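Local coordinates for protein Mn transporter subunit (Synechocystis sp. PCC 6803, PDB 3UJP) that binds manganese as the substrate-binding subunit of a manganese transporter and probably delivers it to the membrane permease, at residues G50-V55 and P155-Y160; A63-Y68 and Y270-S275. All coordinates share one frame; numbering follows the deposited sequence.

Contact 1: G50-V55 and P155-Y160; sequences GDKLVV and PDNAKY. With ZN (zinc ion), chain H.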
# COMPACT_ATOMS: atom_id res chain seq x y z
N GLY A 50 -2.03 8.40 -6.73
CA GLY A 50 -2.72 7.20 -7.13
C GLY A 50 -1.96 6.07 -6.53
O GLY A 50 -1.40 6.20 -5.44
N ASP A 51 -1.97 4.95 -7.24
CA ASP A 51 -1.20 3.80 -6.84
C ASP A 51 0.20 3.84 -7.44
O ASP A 51 0.99 2.90 -7.24
CB ASP A 51 -1.95 2.48 -7.12
CG ASP A 51 -2.60 2.43 -8.49
OD1 ASP A 51 -2.07 2.98 -9.48
OD2 ASP A 51 -3.66 1.79 -8.60
N LYS A 52 0.52 4.95 -8.14
CA LYS A 52 1.87 5.20 -8.70
C LYS A 52 3.02 5.57 -7.73
O LYS A 52 4.16 5.23 -8.00
CB LYS A 52 1.82 6.24 -9.82
CG LYS A 52 0.91 5.88 -10.95
CD LYS A 52 1.28 4.52 -11.52
CE LYS A 52 0.31 4.06 -12.60
NZ LYS A 52 -1.10 4.01 -12.08
N LEU A 53 2.73 6.30 -6.64
CA LEU A 53 3.70 6.53 -5.55
C LEU A 53 3.09 6.02 -4.26
O LEU A 53 1.92 5.61 -4.21
CB LEU A 53 4.00 8.02 -5.37
CG LEU A 53 4.54 8.80 -6.58
CD1 LEU A 53 4.93 10.23 -6.20
CD2 LEU A 53 5.72 8.09 -7.23
N VAL A 54 3.88 6.04 -3.20
CA VAL A 54 3.37 5.59 -1.91
C VAL A 54 3.51 6.69 -0.88
O VAL A 54 4.61 7.00 -0.42
CB VAL A 54 3.99 4.24 -1.43
CG1 VAL A 54 5.30 3.96 -2.12
CG2 VAL A 54 4.14 4.22 0.09
N VAL A 55 2.38 7.31 -0.57
CA VAL A 55 2.37 8.51 0.22
C VAL A 55 2.20 8.17 1.66
O VAL A 55 1.41 7.29 2.01
CB VAL A 55 1.20 9.36 -0.17
CG1 VAL A 55 1.19 10.59 0.71
CG2 VAL A 55 1.30 9.70 -1.63
N PRO A 155 9.00 11.16 -13.78
CA PRO A 155 8.53 11.60 -15.09
C PRO A 155 7.96 10.43 -15.91
O PRO A 155 7.17 10.68 -16.84
CB PRO A 155 9.79 12.17 -15.74
CG PRO A 155 10.90 11.41 -15.11
CD PRO A 155 10.48 11.20 -13.69
N ASP A 156 8.34 9.20 -15.58
CA ASP A 156 7.82 8.03 -16.28
C ASP A 156 6.27 8.02 -16.25
O ASP A 156 5.61 7.79 -17.26
CB ASP A 156 8.38 6.72 -15.67
CG ASP A 156 9.89 6.55 -15.88
OD1 ASP A 156 10.49 7.32 -16.67
OD2 ASP A 156 10.47 5.64 -15.25
N ASN A 157 5.71 8.30 -15.08
CA ASN A 157 4.28 8.21 -14.87
C ASN A 157 3.53 9.53 -14.96
O ASN A 157 2.36 9.60 -14.62
CB ASN A 157 4.02 7.55 -13.52
CG ASN A 157 4.53 6.13 -13.48
OD1 ASN A 157 4.37 5.37 -14.43
ND2 ASN A 157 5.17 5.77 -12.38
N ALA A 158 4.20 10.57 -15.43
CA ALA A 158 3.61 11.89 -15.62
C ALA A 158 2.14 11.86 -15.95
O ALA A 158 1.33 12.58 -15.31
CB ALA A 158 4.36 12.65 -16.70
N LYS A 159 1.79 11.05 -16.97
CA LYS A 159 0.45 11.03 -17.58
C LYS A 159 -0.60 10.80 -16.52
O LYS A 159 -1.65 11.45 -16.52
CB LYS A 159 0.36 9.97 -18.68
CG LYS A 159 0.41 8.54 -18.17
CD LYS A 159 0.45 7.53 -19.32
CE LYS A 159 1.47 6.41 -19.02
NZ LYS A 159 1.78 5.52 -20.19
N TYR A 160 -0.30 9.88 -15.59
CA TYR A 160 -1.14 9.63 -14.44
C TYR A 160 -1.31 10.87 -13.55
O TYR A 160 -2.44 11.27 -13.28
CB TYR A 160 -0.61 8.44 -13.64
CG TYR A 160 -0.66 7.12 -14.41
CD1 TYR A 160 0.35 6.77 -15.31
CD2 TYR A 160 -1.71 6.23 -14.23
CE1 TYR A 160 0.30 5.56 -16.01
CE2 TYR A 160 -1.77 5.03 -14.94
CZ TYR A 160 -0.76 4.70 -15.82
OH TYR A 160 -0.82 3.49 -16.51
ZN ZN H . -3.81 1.89 -11.08
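K52 and N157 have the nearest alpha carbons of the two segments, 7.3 Å apart, and no hydrogen bond joins the backbones, so the loop that follows helix 39-49 meets the chain entering helix 158-183 through side chains alone. K52 does most of the work. Its CG stands beside the backbone N, and bends at chi2 (-55°) and chi4 (-57°) curl the aliphatic chain across the Y160 ring. The geometry fits a CH-pi contact: K52 CE sits 3.3 Å from the centroid of the Y160 ring, 13° off the ring normal, and thus over the middle of the face. The terminal amine is displaced toward one side of the ring, with K52 NZ 3.1 Å from Y160 CE2. From there K52 NZ reaches back to its own segment and forms a 3.0 Å salt bridge with D51 OD1, approaching almost in line with the CG-OD1 bond. Both oxygens of this carboxylate face a zinc ion, D51 OD2 at 2.5 Å and D51 OD1 at 2.6 Å, so OD1 is shared between the K52 amine and the metal, which E30 of a third subunit also binds. N157 packs more lightly, K52 CD lying 4.1 Å from N157 CG, while its ND2 makes a weak hydrogen bond to D154. In the fold, this surface contact joins the turn between helix 39-49 and strand 54-57 to the start of helix 158-183: K52 and L53 both also touch Y161 on that helix, and V54 pairs through its backbone with V34 of the neighbouring strand 33-36.

Contact 2: A63-Y68 and Y270-S275; sequences AEIHGY and YVDSLS. With MN (manganese (II) ion), chain D.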
# COMPACT_ATOMS: atom_id res chain seq x y z
N ALA A 63 -3.13 14.97 15.53
CA ALA A 63 -1.99 15.37 16.33
C ALA A 63 -1.61 16.79 16.03
O ALA A 63 -1.64 17.20 14.88
CB ALA A 63 -0.81 14.43 16.08
N GLU A 64 -1.28 17.53 17.07
CA GLU A 64 -0.90 18.93 16.91
C GLU A 64 0.27 19.02 15.93
O GLU A 64 1.38 18.63 16.25
CB GLU A 64 -0.59 19.58 18.26
CG GLU A 64 0.57 20.58 18.24
CD GLU A 64 0.18 21.92 17.65
OE1 GLU A 64 0.92 22.92 17.87
OE2 GLU A 64 -0.86 21.97 16.98
N ILE A 65 -0.01 19.55 14.73
CA ILE A 65 0.93 19.59 13.61
C ILE A 65 1.90 20.75 13.65
O ILE A 65 2.86 20.75 12.89
CB ILE A 65 0.20 19.73 12.22
CG1 ILE A 65 -0.70 20.97 12.21
CG2 ILE A 65 -0.62 18.49 11.88
CD1 ILE A 65 -0.93 21.52 10.83
N HIS A 66 1.63 21.74 14.50
CA HIS A 66 2.37 23.01 14.52
C HIS A 66 3.64 22.92 15.36
O HIS A 66 4.64 23.58 15.06
CB HIS A 66 1.51 24.12 15.11
CG HIS A 66 0.52 24.74 14.17
ND1 HIS A 66 0.81 25.87 13.45
CD2 HIS A 66 -0.76 24.43 13.90
CE1 HIS A 66 -0.25 26.22 12.74
NE2 HIS A 66 -1.22 25.36 12.99
N GLY A 67 3.61 22.14 16.44
CA GLY A 67 4.75 22.05 17.34
C GLY A 67 5.12 20.62 17.64
O GLY A 67 5.64 20.33 18.72
N TYR A 68 4.84 19.74 16.68
CA TYR A 68 5.06 18.31 16.83
C TYR A 68 6.53 18.11 17.13
O TYR A 68 7.37 18.94 16.75
CB TYR A 68 4.64 17.57 15.54
CG TYR A 68 4.91 16.07 15.50
CD1 TYR A 68 4.21 15.19 16.32
CD2 TYR A 68 5.84 15.54 14.60
CE1 TYR A 68 4.45 13.81 16.26
CE2 TYR A 68 6.08 14.17 14.55
CZ TYR A 68 5.39 13.31 15.38
OH TYR A 68 5.62 11.95 15.35
N TYR A 270 -12.50 20.69 11.55
CA TYR A 270 -11.27 19.98 11.29
C TYR A 270 -10.35 20.78 10.38
O TYR A 270 -10.73 21.04 9.26
CB TYR A 270 -11.60 18.64 10.68
CG TYR A 270 -12.19 17.64 11.67
CD1 TYR A 270 -13.52 17.73 12.08
CD2 TYR A 270 -11.42 16.60 12.19
CE1 TYR A 270 -14.06 16.81 12.98
CE2 TYR A 270 -11.95 15.67 13.10
CZ TYR A 270 -13.27 15.78 13.49
OH TYR A 270 -13.79 14.86 14.39
N VAL A 271 -9.16 21.18 10.84
CA VAL A 271 -8.23 21.92 9.97
C VAL A 271 -6.87 21.29 9.77
O VAL A 271 -6.41 21.13 8.64
CB VAL A 271 -7.92 23.33 10.45
CG1 VAL A 271 -8.32 24.31 9.40
CG2 VAL A 271 -8.56 23.62 11.79
N ASP A 272 -6.22 21.00 10.89
CA ASP A 272 -4.83 20.59 10.88
C ASP A 272 -4.69 19.08 10.82
O ASP A 272 -3.58 18.55 10.83
CB ASP A 272 -4.11 21.17 12.09
CG ASP A 272 -3.96 22.71 12.03
OD1 ASP A 272 -4.14 23.30 10.97
OD2 ASP A 272 -3.64 23.32 13.06
N SER A 273 -5.83 18.38 10.77
CA SER A 273 -5.83 16.92 10.71
C SER A 273 -7.23 16.39 10.44
O SER A 273 -8.23 16.98 10.85
CB SER A 273 -5.29 16.34 12.02
OG SER A 273 -5.91 15.10 12.32
N LEU A 274 -7.27 15.23 9.78
CA LEU A 274 -8.49 14.56 9.40
C LEU A 274 -8.94 13.65 10.49
O LEU A 274 -8.50 13.78 11.61
CB LEU A 274 -8.27 13.70 8.17
CG LEU A 274 -7.41 14.19 7.03
CD1 LEU A 274 -7.28 13.13 6.04
CD2 LEU A 274 -8.02 15.36 6.37
N SER A 275 -9.82 12.71 10.16
CA SER A 275 -10.34 11.76 11.13
C SER A 275 -10.02 10.32 10.73
O SER A 275 -9.37 10.08 9.72
CB SER A 275 -11.85 11.94 11.30
OG SER A 275 -12.27 11.60 12.61
MN MN D . -3.39 25.24 12.94
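The manganese site, set between the two lobes of the periplasmic metal-binding protein (ZnuA-like) fold, as in the cluster 9 solute-binding proteins, is where loops 63-68 and 270-275 meet, each bringing one ligand: H66 NE2 binds the ion at 2.2 Å and D272 OD2 at 1.9 Å. H131 and E197 complete the set of four residues. Although H66 NE2 and D272 OD2 are close, no hydrogen bond links them; both are directed at the metal. D272 OD2 comes to the edge of the imidazole, near its plane, and the ring and carboxylate planes are 58° apart. The H66 ring also meets that of H131, and its backbone pairs with R93. Beside the ligands, I65 supplies the nonpolar part of the interface. A chi1 of 57° swings its CG1 branch over to the side of D272, where I65 CG1 reaches D272 CB at 3.4 Å and I65 CD1 reaches D272 CG at 3.5 Å. The other branch, CG2, faces the carbonyl O of D272. An alanine here would lack both the CG1-CD1 arm and CG2, which would probably open a gap beside D272 CB and CG and leave the liganding carboxylate less firmly positioned. I65 touches F38 as well, and its carbonyl accepts a hydrogen bond from W94. One residue beyond the ligand, S273 OG donates to L274 O at 3.0 Å, the donor tilted 18° from the carbonyl plane.

How the contacts relate
The segments interleave along the chain, 50-55, 63-68, 155-160 and 270-275, so contact 1 bridges 99 intervening residues, contact 2 bridges 201, and the two spans overlap. Their centres are about 26 Å apart and their nearest atoms about 10 Å, without touching. Strand 54-57, the edge strand of the four-stranded parallel sheet, relates them: contact 1 lies in the turn leading into it, whereas the 63-68 segment of contact 2 lies in the loop after it. Contact 1 is peripheral and ties that turn to the start of the long helix 158-183, while contact 2 is buried, its centre about 8 Å from that of the chain, and joins two sequence-distant loops at the manganese site.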